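Local coordinates for GDP-perosamine synthase (Caulobacter crescentus, PDB 3BN1), which transfers an amino group from L-glutamate to GDP-4-keto-6-deoxy-D-mannose, with pyridoxal 5'-phosphate as cofactor, yielding GDP-perosamine for lipopolysaccharide O-antigen, at residues Asp17-Glu20 / Arg21-Leu25; Val24-Cys27 / Met28-Trp32; Val36-Phe39 / Ile40-Glu44; Arg169-Lys172 / Ser173-Gly177; Arg233-Asn236 / Ile237-Ala240. All coordinates share one frame; numbering follows the deposited sequence. Where two conformers were deposited one is given.

Interaction 1: Asp17-Glu20 / Arg21-Leu25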
loop_
_atom_site.group_PDB
_atom_site.type_symbol
_atom_site.label_atom_id
_atom_site.label_comp_id
_atom_site.label_asym_id
_atom_site.label_seq_id
_atom_site.Cartn_x
_atom_site.Cartn_y
_atom_site.Cartn_z
ATOM N N ASP A 17 1.969 20.785 -13.388
ATOM C CA ASP A 17 1.725 21.826 -14.373
ATOM C C ASP A 17 1.329 21.312 -15.759
ATOM O O ASP A 17 1.501 22.019 -16.753
ATOM C CB ASP A 17 2.953 22.733 -14.466
ATOM C CG ASP A 17 4.138 22.047 -15.125
ATOM O OD1 ASP A 17 4.162 20.796 -15.212
ATOM O OD2 ASP A 17 5.062 22.765 -15.562
ATOM N N GLY A 18 0.748 20.113 -15.770
ATOM C CA GLY A 18 0.211 19.421 -16.936
ATOM C C GLY A 18 -1.300 19.151 -16.728
ATOM O O GLY A 18 -2.025 19.992 -16.141
ATOM N N ASN A 19 -1.743 17.975 -17.205
ATOM C CA ASN A 19 -3.122 17.471 -17.132
ATOM C C ASN A 19 -3.574 16.705 -15.871
ATOM O O ASN A 19 -4.544 15.948 -15.922
ATOM C CB ASN A 19 -3.317 16.497 -18.294
ATOM C CG ASN A 19 -3.317 17.205 -19.603
ATOM O OD1 ASN A 19 -3.640 18.395 -19.659
ATOM N ND2 ASN A 19 -2.813 16.547 -20.619
ATOM N N GLU A 20 -2.857 16.850 -14.760
ATOM C CA GLU A 20 -3.150 16.094 -13.535
ATOM C C GLU A 20 -4.581 16.336 -13.046
ATOM O O GLU A 20 -5.386 15.409 -12.869
ATOM C CB GLU A 20 -2.073 16.420 -12.469
ATOM C CG GLU A 20 -0.639 15.990 -12.932
ATOM C CD GLU A 20 0.177 17.149 -13.495
ATOM O OE1 GLU A 20 -0.431 18.253 -13.668
ATOM O OE2 GLU A 20 1.400 16.950 -13.773
ATOM N N ARG A 21 -4.894 17.622 -12.930
ATOM C CA ARG A 21 -6.197 18.062 -12.490
ATOM C C ARG A 21 -7.203 17.505 -13.471
ATOM O O ARG A 21 -8.089 16.740 -13.098
ATOM C CB ARG A 21 -6.248 19.582 -12.415
ATOM C CG ARG A 21 -7.281 20.173 -11.478
ATOM C CD ARG A 21 -7.665 21.629 -11.929
ATOM N NE ARG A 21 -8.174 22.488 -10.845
ATOM C CZ ARG A 21 -9.345 23.120 -10.885
ATOM N NH1 ARG A 21 -9.783 23.850 -9.860
ATOM N NH2 ARG A 21 -10.083 23.023 -11.979
ATOM N N ASP A 22 -7.052 17.821 -14.747
ATOM C CA ASP A 22 -7.983 17.278 -15.732
ATOM C C ASP A 22 -8.220 15.765 -15.613
ATOM O O ASP A 22 -9.380 15.321 -15.529
ATOM C CB ASP A 22 -7.668 17.761 -17.171
ATOM C CG ASP A 22 -8.405 16.949 -18.260
ATOM O OD1 ASP A 22 -9.645 17.027 -18.396
ATOM O OD2 ASP A 22 -7.738 16.228 -19.032
ATOM N N TYR A 23 -7.152 14.968 -15.625
ATOM C CA TYR A 23 -7.289 13.520 -15.568
ATOM C C TYR A 23 -7.951 13.059 -14.269
ATOM O O TYR A 23 -8.859 12.220 -14.258
ATOM C CB TYR A 23 -5.923 12.873 -15.760
ATOM C CG TYR A 23 -5.287 13.032 -17.126
ATOM C CD1 TYR A 23 -5.880 13.783 -18.110
ATOM C CD2 TYR A 23 -4.063 12.459 -17.425
ATOM C CE1 TYR A 23 -5.279 13.907 -19.357
ATOM C CE2 TYR A 23 -3.448 12.617 -18.615
ATOM C CZ TYR A 23 -4.084 13.316 -19.614
ATOM O OH TYR A 23 -3.547 13.453 -20.876
ATOM N N VAL A 24 -7.543 13.663 -13.157
ATOM C CA VAL A 24 -8.173 13.320 -11.907
ATOM C C VAL A 24 -9.666 13.626 -11.891
ATOM O O VAL A 24 -10.499 12.787 -11.501
ATOM C CB VAL A 24 -7.442 14.019 -10.740
ATOM C CG1 VAL A 24 -8.331 13.853 -9.519
ATOM C CG2 VAL A 24 -6.065 13.294 -10.556
ATOM N N LEU A 25 -10.008 14.840 -12.316
ATOM C CA LEU A 25 -11.422 15.237 -12.368
ATOM C C LEU A 25 -12.210 14.214 -13.202
ATOM O O LEU A 25 -13.387 13.903 -12.947
ATOM C CB LEU A 25 -11.524 16.637 -12.983
ATOM C CG LEU A 25 -11.382 17.731 -11.922
ATOM C CD1 LEU A 25 -11.600 19.092 -12.577
ATOM C CD2 LEU A 25 -12.307 17.553 -10.647
HETATM O O HOH W 1 -2.671 19.485 -13.106
#
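N19 and Y23 pack against each other across the first turn of helix 20-30. N19 holds the N-cap position, but its side chain makes no capping bond. It lies over the tyrosine instead. This is the tight part. CB of N19 sits over one face of the Y23 ring, 3.6 Å from the ring centroid, as a CH-pi contact displaced toward CE1 and CZ. CG of N19 stands beside its own backbone N (chi1 -69°), and the amide runs on toward the phenol end. There N19 ND2 donates to Y23 OH over 3.2 Å. The bond is bent, and the place of the hydroxyl is less certain. Amide and ring planes are 41° apart. The helix bonds begin here: Y23 N donates to N19 O at 2.8 Å, and V24 N to E20 O at 2.8 Å.

E20 is buried. Its chain bends at chi2 (99°), and OE1 takes the N-H of G18 at 3.0 Å, while OE2 is held by Q245 of helix 236-247. The loose side belongs to R21 and D22, both exposed. R21 extends away from the turn to a salt bridge with D29 of the second subunit. Between the two sides lies a water, 2.6 Å from E20 OE1, which accepts from R21 N at 2.9 Å.

Interaction 2: Val24-Cys27 / Met28-Trp32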
loop_
_atom_site.group_PDB
_atom_site.type_symbol
_atom_site.label_atom_id
_atom_site.label_comp_id
_atom_site.label_asym_id
_atom_site.label_seq_id
_atom_site.Cartn_x
_atom_site.Cartn_y
_atom_site.Cartn_z
ATOM N N VAL A 24 -7.543 13.663 -13.157
ATOM C CA VAL A 24 -8.173 13.320 -11.907
ATOM C C VAL A 24 -9.666 13.626 -11.891
ATOM O O VAL A 24 -10.499 12.787 -11.501
ATOM C CB VAL A 24 -7.442 14.019 -10.740
ATOM C CG1 VAL A 24 -8.331 13.853 -9.519
ATOM C CG2 VAL A 24 -6.065 13.294 -10.556
ATOM N N LEU A 25 -10.008 14.840 -12.316
ATOM C CA LEU A 25 -11.422 15.237 -12.368
ATOM C C LEU A 25 -12.210 14.214 -13.202
ATOM O O LEU A 25 -13.387 13.903 -12.947
ATOM C CB LEU A 25 -11.524 16.637 -12.983
ATOM C CG LEU A 25 -11.382 17.731 -11.922
ATOM C CD1 LEU A 25 -11.600 19.092 -12.577
ATOM C CD2 LEU A 25 -12.307 17.553 -10.647
ATOM N N GLU A 26 -11.578 13.696 -14.246
ATOM C CA GLU A 26 -12.266 12.689 -15.059
ATOM C C GLU A 26 -12.546 11.445 -14.233
ATOM O O GLU A 26 -13.623 10.827 -14.366
ATOM C CB GLU A 26 -11.447 12.311 -16.293
ATOM C CG GLU A 26 -12.161 11.253 -17.150
ATOM C CD GLU A 26 -11.257 10.633 -18.208
ATOM O OE1 GLU A 26 -10.467 11.411 -18.809
ATOM O OE2 GLU A 26 -11.296 9.385 -18.372
ATOM N N CYS A 27 -11.590 11.062 -13.379
ATOM C CA CYS A 27 -11.822 9.843 -12.592
ATOM C C CYS A 27 -12.984 10.130 -11.674
ATOM O O CYS A 27 -13.779 9.259 -11.413
ATOM C CB CYS A 27 -10.653 9.406 -11.693
ATOM S SG CYS A 27 -9.104 9.027 -12.521
ATOM N N MET A 28 -13.005 11.322 -11.102
ATOM C CA MET A 28 -14.070 11.616 -10.173
ATOM C C MET A 28 -15.424 11.654 -10.922
ATOM O O MET A 28 -16.498 11.291 -10.390
ATOM C CB MET A 28 -13.881 13.061 -9.634
ATOM C CG MET A 28 -12.664 13.389 -8.782
ATOM S SD MET A 28 -12.494 12.174 -7.383
ATOM C CE MET A 28 -13.831 12.819 -6.324
ATOM N N ASP A 29 -15.401 12.265 -12.088
ATOM C CA ASP A 29 -16.661 12.492 -12.810
ATOM C C ASP A 29 -17.212 11.204 -13.369
ATOM O O ASP A 29 -18.414 11.087 -13.555
ATOM C CB ASP A 29 -16.460 13.538 -13.911
ATOM C CG ASP A 29 -16.439 14.948 -13.350
ATOM O OD1 ASP A 29 -17.004 15.107 -12.239
ATOM O OD2 ASP A 29 -15.861 15.863 -13.982
ATOM N N THR A 30 -16.331 10.256 -13.659
ATOM C CA THR A 30 -16.788 8.962 -14.173
ATOM C C THR A 30 -16.942 7.920 -13.076
ATOM O O THR A 30 -17.404 6.837 -13.337
ATOM C CB THR A 30 -15.793 8.399 -15.156
ATOM O OG1 THR A 30 -14.474 8.519 -14.585
ATOM C CG2 THR A 30 -15.914 9.184 -16.482
ATOM N N THR A 31 -16.542 8.311 -11.874
ATOM C CA THR A 31 -16.544 7.480 -10.668
ATOM C C THR A 31 -15.443 6.423 -10.577
ATOM O O THR A 31 -15.343 5.763 -9.548
ATOM C CB THR A 31 -17.965 7.022 -10.280
ATOM O OG1 THR A 31 -18.442 6.076 -11.241
ATOM C CG2 THR A 31 -18.912 8.232 -10.235
ATOM N N TRP A 32 -14.594 6.297 -11.602
ATOM C CA TRP A 32 -13.480 5.319 -11.614
ATOM C C TRP A 32 -12.329 5.820 -10.669
ATOM O O TRP A 32 -11.393 6.471 -11.122
ATOM C CB TRP A 32 -12.878 5.166 -13.011
ATOM C CG TRP A 32 -13.824 4.482 -13.816
ATOM C CD1 TRP A 32 -14.670 5.030 -14.712
ATOM C CD2 TRP A 32 -14.190 3.120 -13.676
ATOM N NE1 TRP A 32 -15.492 4.065 -15.210
ATOM C CE2 TRP A 32 -15.220 2.880 -14.582
ATOM C CE3 TRP A 32 -13.697 2.059 -12.913
ATOM C CZ2 TRP A 32 -15.765 1.612 -14.772
ATOM C CZ3 TRP A 32 -14.254 0.808 -13.079
ATOM C CH2 TRP A 32 -15.275 0.592 -14.005
#
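C27 meets W32 where helix 20-30 ends and the chain turns off through T31, which has positive phi. CB of C27 lies 3.1 Å from W32 O, and SG follows at 3.7 Å from the same oxygen. SG of C27 stands beside its backbone N (chi1 -60°). The side chain packs on N236 and I237 of helix 236-247 and on F39 of helix 38-51. W32 O itself accepts from N236 ND2, which ties the end of the helix to its neighbour.

M28 is the second main residue. Its N-H goes to V24 O at 2.9 Å, a regular helix bond. Its CG stands beside the backbone N (chi1 -65°), which puts M28 CG at 4.4 Å from V24 CG1, a loose apolar touch. Bends at chi2 and chi3 then carry the sulfur end off to I237 and to V24 of the second subunit.

L25 contributes mainly its carbonyl. L25 O accepts D29 N at 2.7 Å, and CB of D29 rests 3.2 Å from that oxygen. The L25 side chain points away and packs on R21 of the second subunit. That R21 of the second subunit also pairs through its NE with D29 OD1, so this helix face belongs to the dimer interface.

The last turn closes at E26 O. It receives T30 N at 2.9 Å and also T30 OG1, which is placed between the backbone N and the carbonyl carbon of T30. The modelled OG1 distance of 2.5 Å to E26 O is very short, and its exact value is doubtful.

Interaction 3: Val36-Phe39 / Ile40-Glu44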
loop_
_atom_site.group_PDB
_atom_site.type_symbol
_atom_site.label_atom_id
_atom_site.label_comp_id
_atom_site.label_asym_id
_atom_site.label_seq_id
_atom_site.Cartn_x
_atom_site.Cartn_y
_atom_site.Cartn_z
ATOM N N VAL A 36 -9.067 0.119 -10.568
ATOM C CA VAL A 36 -9.366 -0.384 -11.901
ATOM C C VAL A 36 -9.670 0.870 -12.691
ATOM O O VAL A 36 -10.179 1.849 -12.119
ATOM C CB VAL A 36 -10.519 -1.443 -12.024
ATOM C CG1 VAL A 36 -10.416 -2.522 -10.978
ATOM C CG2 VAL A 36 -11.901 -0.806 -12.040
ATOM N N GLY A 37 -9.264 0.861 -13.962
ATOM C CA GLY A 37 -9.543 1.960 -14.894
ATOM C C GLY A 37 -8.494 2.296 -15.989
ATOM O O GLY A 37 -7.358 1.825 -15.962
ATOM N N ARG A 38 -8.888 3.152 -16.931
ATOM C CA ARG A 38 -8.064 3.577 -18.072
ATOM C C ARG A 38 -6.664 4.084 -17.716
ATOM O O ARG A 38 -5.644 3.705 -18.314
ATOM C CB ARG A 38 -8.786 4.654 -18.937
ATOM C CG ARG A 38 -8.188 6.115 -18.843
ATOM C CD ARG A 38 -8.733 7.279 -19.766
ATOM N NE ARG A 38 -7.621 8.173 -20.152
ATOM C CZ ARG A 38 -7.714 9.429 -20.605
ATOM N NH1 ARG A 38 -8.900 9.991 -20.770
ATOM N NH2 ARG A 38 -6.623 10.146 -20.905
ATOM N N PHE A 39 -6.616 5.026 -16.794
ATOM C CA PHE A 39 -5.319 5.616 -16.469
ATOM C C PHE A 39 -4.276 4.581 -16.055
ATOM O O PHE A 39 -3.098 4.673 -16.442
ATOM C CB PHE A 39 -5.532 6.704 -15.433
ATOM C CG PHE A 39 -6.320 7.878 -15.965
ATOM C CD1 PHE A 39 -5.836 8.650 -17.030
ATOM C CD2 PHE A 39 -7.516 8.250 -15.397
ATOM C CE1 PHE A 39 -6.520 9.763 -17.481
ATOM C CE2 PHE A 39 -8.203 9.353 -15.853
ATOM C CZ PHE A 39 -7.713 10.100 -16.905
ATOM N N ILE A 40 -4.695 3.602 -15.251
ATOM C CA ILE A 40 -3.755 2.556 -14.824
ATOM C C ILE A 40 -3.062 1.877 -16.036
ATOM O O ILE A 40 -1.809 1.776 -16.167
ATOM C CB ILE A 40 -4.423 1.547 -13.818
ATOM C CG1 ILE A 40 -5.217 2.297 -12.752
ATOM C CG2 ILE A 40 -3.356 0.689 -13.169
ATOM C CD1 ILE A 40 -5.800 1.407 -11.653
ATOM N N VAL A 41 -3.885 1.393 -16.950
ATOM C CA VAL A 41 -3.331 0.721 -18.101
ATOM C C VAL A 41 -2.522 1.732 -18.973
ATOM O O VAL A 41 -1.466 1.392 -19.532
ATOM C CB VAL A 41 -4.509 0.062 -18.858
ATOM C CG1 VAL A 41 -5.349 1.136 -19.539
ATOM C CG2 VAL A 41 -4.041 -1.041 -19.790
ATOM N N GLU A 42 -3.050 2.950 -19.127
ATOM C CA GLU A 42 -2.350 3.948 -19.941
ATOM C C GLU A 42 -1.013 4.330 -19.347
ATOM O O GLU A 42 0.002 4.391 -20.037
ATOM C CB GLU A 42 -3.167 5.207 -20.174
ATOM C CG GLU A 42 -4.377 4.955 -21.037
ATOM C CD GLU A 42 -5.092 6.241 -21.415
ATOM O OE1 GLU A 42 -5.114 7.160 -20.572
ATOM O OE2 GLU A 42 -5.622 6.323 -22.545
ATOM N N PHE A 43 -1.034 4.581 -18.055
ATOM C CA PHE A 43 0.192 4.923 -17.359
ATOM C C PHE A 43 1.190 3.766 -17.428
ATOM O O PHE A 43 2.373 3.958 -17.784
ATOM C CB PHE A 43 -0.162 5.231 -15.888
ATOM C CG PHE A 43 0.999 5.771 -15.090
ATOM C CD1 PHE A 43 2.022 6.508 -15.722
ATOM C CD2 PHE A 43 1.097 5.511 -13.711
ATOM C CE1 PHE A 43 3.099 7.023 -14.971
ATOM C CE2 PHE A 43 2.210 6.007 -12.958
ATOM C CZ PHE A 43 3.203 6.760 -13.587
ATOM N N GLU A 44 0.729 2.535 -17.216
ATOM C CA GLU A 44 1.683 1.451 -17.309
ATOM C C GLU A 44 2.242 1.381 -18.717
ATOM O O GLU A 44 3.426 1.171 -18.904
ATOM C CB GLU A 44 1.095 0.077 -16.886
ATOM C CG GLU A 44 0.699 -0.029 -15.357
ATOM C CD GLU A 44 0.048 -1.353 -14.993
ATOM O OE1 GLU A 44 -0.627 -1.905 -15.903
ATOM O OE2 GLU A 44 0.207 -1.842 -13.833
#
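V36 touches I40 at the start of helix 38-51: I40 CD1 reaches to 3.7 Å from V36 N. I40 is extended beyond CG1 (chi2 -175°), which carries the methyl back over the incoming loop. G37 follows at the N-cap position. Its backbone angles suit glycine, and its O accepts I40 N in a weak bond of 3.3 Å.

R38 forms the main side-chain link, a salt bridge to E42 one turn on. NE donates to E42 OE1 at 2.7 Å with an angle of 158°. OE1 lies close to the guanidinium plane, but NE meets it from above the carboxylate plane, and the two planes are 79° apart. NH2 adds only a weak bond to the same oxygen. F39 O accepts F43 N at 2.6 Å. The F39 ring brings CD1 to 3.9 Å from E42 OE1 and is buried against C27, N236 and A240.

R38 has further partners on helix 20-30: NH1 pairs with E26, and the guanidinium makes a cation-pi contact with Y23. E42 and E26 probably balance its charge, while the E26 and Y23 contacts tie helix 38-51 to helix 20-30.

Interaction 4: Arg169-Lys172 / Ser173-Gly177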
loop_
_atom_site.group_PDB
_atom_site.type_symbol
_atom_site.label_atom_id
_atom_site.label_comp_id
_atom_site.label_asym_id
_atom_site.label_seq_id
_atom_site.Cartn_x
_atom_site.Cartn_y
_atom_site.Cartn_z
ATOM N N ARG A 169 24.695 3.982 -20.964
ATOM C CA ARG A 169 25.142 3.337 -22.191
ATOM C C ARG A 169 24.012 2.878 -23.129
ATOM O O ARG A 169 23.963 1.729 -23.608
ATOM C CB ARG A 169 26.122 2.233 -21.841
ATOM C CG ARG A 169 27.319 2.821 -21.070
ATOM C CD ARG A 169 28.243 1.708 -20.713
ATOM N NE ARG A 169 29.384 2.177 -19.882
ATOM C CZ ARG A 169 30.294 1.381 -19.273
ATOM N NH1 ARG A 169 30.242 0.049 -19.378
ATOM N NH2 ARG A 169 31.278 1.902 -18.541
ATOM N N GLY A 170 23.115 3.835 -23.356
ATOM C CA GLY A 170 21.984 3.805 -24.277
ATOM C C GLY A 170 20.651 3.239 -23.802
ATOM O O GLY A 170 19.701 3.075 -24.594
ATOM N N LYS A 171 20.603 2.934 -22.509
ATOM C CA LYS A 171 19.417 2.308 -21.904
ATOM C C LYS A 171 18.896 3.163 -20.776
ATOM O O LYS A 171 19.677 3.765 -20.059
ATOM C CB LYS A 171 19.858 0.966 -21.344
ATOM C CG LYS A 171 20.361 -0.020 -22.467
ATOM C CD LYS A 171 20.558 -1.381 -21.805
ATOM C CE LYS A 171 19.773 -2.460 -22.546
ATOM N NZ LYS A 171 18.643 -2.932 -21.704
ATOM N N LYS A 172 17.588 3.181 -20.611
ATOM C CA LYS A 172 16.952 3.950 -19.554
ATOM C C LYS A 172 17.043 3.174 -18.238
ATOM O O LYS A 172 17.149 1.940 -18.264
ATOM C CB LYS A 172 15.481 4.080 -19.934
ATOM C CG LYS A 172 15.254 5.308 -20.820
ATOM C CD LYS A 172 14.849 6.548 -20.041
ATOM C CE LYS A 172 14.799 7.721 -21.025
ATOM N NZ LYS A 172 13.629 7.533 -21.962
ATOM N N SER A 173 17.026 3.881 -17.101
ATOM C CA SER A 173 16.933 3.203 -15.783
ATOM C C SER A 173 15.653 2.334 -15.933
ATOM O O SER A 173 14.708 2.690 -16.651
ATOM C CB SER A 173 16.626 4.237 -14.674
ATOM O OG SER A 173 15.586 5.097 -15.145
ATOM N N GLY A 174 15.638 1.180 -15.284
ATOM C CA GLY A 174 14.496 0.304 -15.327
ATOM C C GLY A 174 14.618 -0.815 -16.338
ATOM O O GLY A 174 13.923 -1.828 -16.187
ATOM N N SER A 175 15.507 -0.672 -17.321
ATOM C CA SER A 175 15.629 -1.711 -18.371
ATOM C C SER A 175 16.853 -2.564 -18.170
ATOM O O SER A 175 17.120 -3.425 -19.036
ATOM C CB SER A 175 15.814 -1.075 -19.783
ATOM O OG SER A 175 16.913 -0.179 -19.792
ATOM N N LEU A 176 17.633 -2.232 -17.124
ATOM C CA LEU A 176 18.940 -2.861 -16.914
ATOM C C LEU A 176 19.000 -4.182 -16.161
ATOM O O LEU A 176 19.767 -5.053 -16.546
ATOM C CB LEU A 176 19.923 -1.883 -16.237
ATOM C CG LEU A 176 20.060 -0.575 -16.990
ATOM C CD1 LEU A 176 20.177 0.556 -16.007
ATOM C CD2 LEU A 176 21.241 -0.619 -17.993
ATOM N N GLY A 177 18.283 -4.323 -15.052
ATOM C CA GLY A 177 18.366 -5.614 -14.335
ATOM C C GLY A 177 17.264 -6.606 -14.794
ATOM O O GLY A 177 16.675 -6.507 -15.874
HETATM O O HOH W 2 16.035 1.287 -22.462
#
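S175 folds back onto K172 and closes a type II beta turn, K172 to S175, after strand 171-172. Its hydroxyl lies between its own backbone N and carbonyl carbon (chi1 55°). From there OG donates to K172 O at 2.6 Å, in the carbonyl plane and on a lone pair. S175 N donates to the same oxygen at 3.2 Å from above that plane. G174 takes the third turn position with positive phi.

K171 lies against S175 and L176. Its CB is 3.5 Å from S175 OG, and its CD rests 3.9 Å from L176 CD2. Beyond CD the chain bends at chi3 (126°) and chi4, which brings NZ round toward the S175 backbone. K172 turns the other way. It bends at chi2, and NZ leaves the turn to bond Y50 O and meet the Y50 ring as a cation-pi pair.

A water accepts from K172 N at 3.1 Å and donates to S175 OG at 3.2 Å. E158 takes the N-H groups of G174, L176 and G177. Two donors of S175 hold K172 O. The OG bond probably fixes the serine chi1, and together they pin the turn between strand 171-172 and strand 179-183.

Interaction 5: Arg233-Asn236 / Ile237-Ala240. With ACT (acetate ion), chain E.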
loop_
_atom_site.group_PDB
_atom_site.type_symbol
_atom_site.label_atom_id
_atom_site.label_comp_id
_atom_site.label_asym_id
_atom_site.label_seq_id
_atom_site.Cartn_x
_atom_site.Cartn_y
_atom_site.Cartn_z
ATOM N N ARG A 233 -2.059 -2.532 -5.169
ATOM C CA ARG A 233 -2.501 -1.920 -6.418
ATOM C C ARG A 233 -2.505 -0.416 -6.359
ATOM O O ARG A 233 -2.868 0.158 -5.346
ATOM C CB ARG A 233 -3.952 -2.313 -6.702
ATOM C CG ARG A 233 -4.147 -3.803 -6.677
ATOM C CD ARG A 233 -5.649 -4.135 -6.761
ATOM N NE ARG A 233 -6.370 -3.882 -5.496
ATOM C CZ ARG A 233 -7.101 -4.784 -4.823
ATOM N NH1 ARG A 233 -7.267 -6.018 -5.307
ATOM N NH2 ARG A 233 -7.755 -4.438 -3.691
ATOM N N MET A 234 -2.264 0.213 -7.505
ATOM C CA MET A 234 -2.330 1.672 -7.628
ATOM C C MET A 234 -3.794 2.078 -7.939
ATOM O O MET A 234 -4.489 1.345 -8.666
ATOM C CB MET A 234 -1.479 2.140 -8.837
ATOM C CG MET A 234 -1.399 3.659 -8.882
ATOM S SD MET A 234 -0.375 4.252 -10.203
ATOM C CE MET A 234 1.338 4.068 -9.507
ATOM N N THR A 235 -4.264 3.220 -7.423
ATOM C CA THR A 235 -5.578 3.695 -7.817
ATOM C C THR A 235 -5.550 4.362 -9.221
ATOM O O THR A 235 -4.490 4.807 -9.725
ATOM C CB THR A 235 -6.150 4.754 -6.868
ATOM O OG1 THR A 235 -5.305 5.951 -6.810
ATOM C CG2 THR A 235 -6.424 4.119 -5.530
ATOM N N ASN A 236 -6.728 4.445 -9.840
ATOM C CA ASN A 236 -6.872 5.085 -11.143
ATOM C C ASN A 236 -6.563 6.564 -10.961
ATOM O O ASN A 236 -6.083 7.206 -11.896
ATOM C CB ASN A 236 -8.315 4.917 -11.665
ATOM C CG ASN A 236 -8.451 5.124 -13.198
ATOM O OD1 ASN A 236 -7.605 4.703 -13.995
ATOM N ND2 ASN A 236 -9.576 5.720 -13.606
ATOM N N ILE A 237 -6.865 7.124 -9.790
ATOM C CA ILE A 237 -6.562 8.539 -9.511
ATOM C C ILE A 237 -5.036 8.765 -9.481
ATOM O O ILE A 237 -4.542 9.676 -10.144
ATOM C CB ILE A 237 -7.195 9.033 -8.126
ATOM C CG1 ILE A 237 -8.709 9.338 -8.330
ATOM C CG2 ILE A 237 -6.430 10.295 -7.660
ATOM C CD1 ILE A 237 -9.512 9.879 -7.120
ATOM N N GLN A 238 -4.295 7.896 -8.782
ATOM C CA GLN A 238 -2.838 8.015 -8.753
ATOM C C GLN A 238 -2.287 7.822 -10.172
ATOM O O GLN A 238 -1.347 8.489 -10.568
ATOM C CB GLN A 238 -2.198 6.936 -7.844
ATOM C CG GLN A 238 -2.512 7.068 -6.336
ATOM C CD GLN A 238 -2.481 5.723 -5.601
ATOM O OE1 GLN A 238 -3.525 5.177 -5.299
ATOM N NE2 GLN A 238 -1.297 5.195 -5.349
ATOM N N ALA A 239 -2.846 6.889 -10.940
ATOM C CA ALA A 239 -2.311 6.657 -12.303
ATOM C C ALA A 239 -2.601 7.870 -13.195
ATOM O O ALA A 239 -1.846 8.194 -14.134
ATOM C CB ALA A 239 -2.897 5.378 -12.962
ATOM N N ALA A 240 -3.733 8.513 -12.933
ATOM C CA ALA A 240 -4.093 9.679 -13.732
ATOM C C ALA A 240 -3.027 10.763 -13.513
ATOM O O ALA A 240 -2.443 11.282 -14.469
ATOM C CB ALA A 240 -5.528 10.152 -13.436
HETATM C C ACT E . -9.882 -6.588 -2.593
HETATM O O ACT E . -8.998 -5.993 -1.910
HETATM O OXT ACT E . -9.594 -7.102 -3.815
HETATM C CH3 ACT E . -11.264 -6.779 -2.031
#
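Q238 reaches back, extended beyond CG, so that its side-chain carbonyl meets T235, and the two residues bond in both directions. T235 OG1 accepts Q238 N at 2.9 Å, nearly straight. Q238 OE1 accepts T235 N at 3.0 Å, with the donor far above the amide plane (70°). OE1 also receives T235 OG1, but the modelled 2.5 Å between them is very short and doubtful in detail. The T235 hydroxyl lies between its backbone N and carbonyl carbon (chi1 61°), which aims it at both Q238 atoms. E194 O of the same chain accepts from Q238 NE2, which probably fixes the amide rotation.

M234 packs beside the pair. Its CG lies 3.5 Å from Q238 CB, and SD reaches A239 CB at 3.9 Å. The helix bonds follow, A239 N to T235 O at 2.9 Å and A240 N to N236 O.

The end of R233 leaves the contact. Its NH1 and NH2 grip the two oxygens of an acetate, probably from the crystallisation liquor, with NH2 at 2.7 Å from acetate O. Its NE pairs with E194 of the second subunit. At the buried N-terminal end of helix 236-247, T235 at the N-cap and Q238 three residues on form a capping box.

How the interactions relate
Each contact is local and spans adjoining segments, so none encloses a long loop. Interaction 1 opens helix 20-30 and interaction 2 finishes it. They overlap at V24 and L25 and both reach the second subunit. Interaction 3 starts the next helix, 38-51. Interaction 4 stands apart in the turn before strand 179-183 of the large mixed sheet, with nearest atoms about 11 Å from interaction 3. Farther along, interaction 5 starts helix 236-247 and returns to the earlier helices, its centre about 7 Å from that of interaction 3. Interactions 1, 2, 3 and 5 thus form one cluster where three helices meet near the dimer interface. No contacts nest or cross.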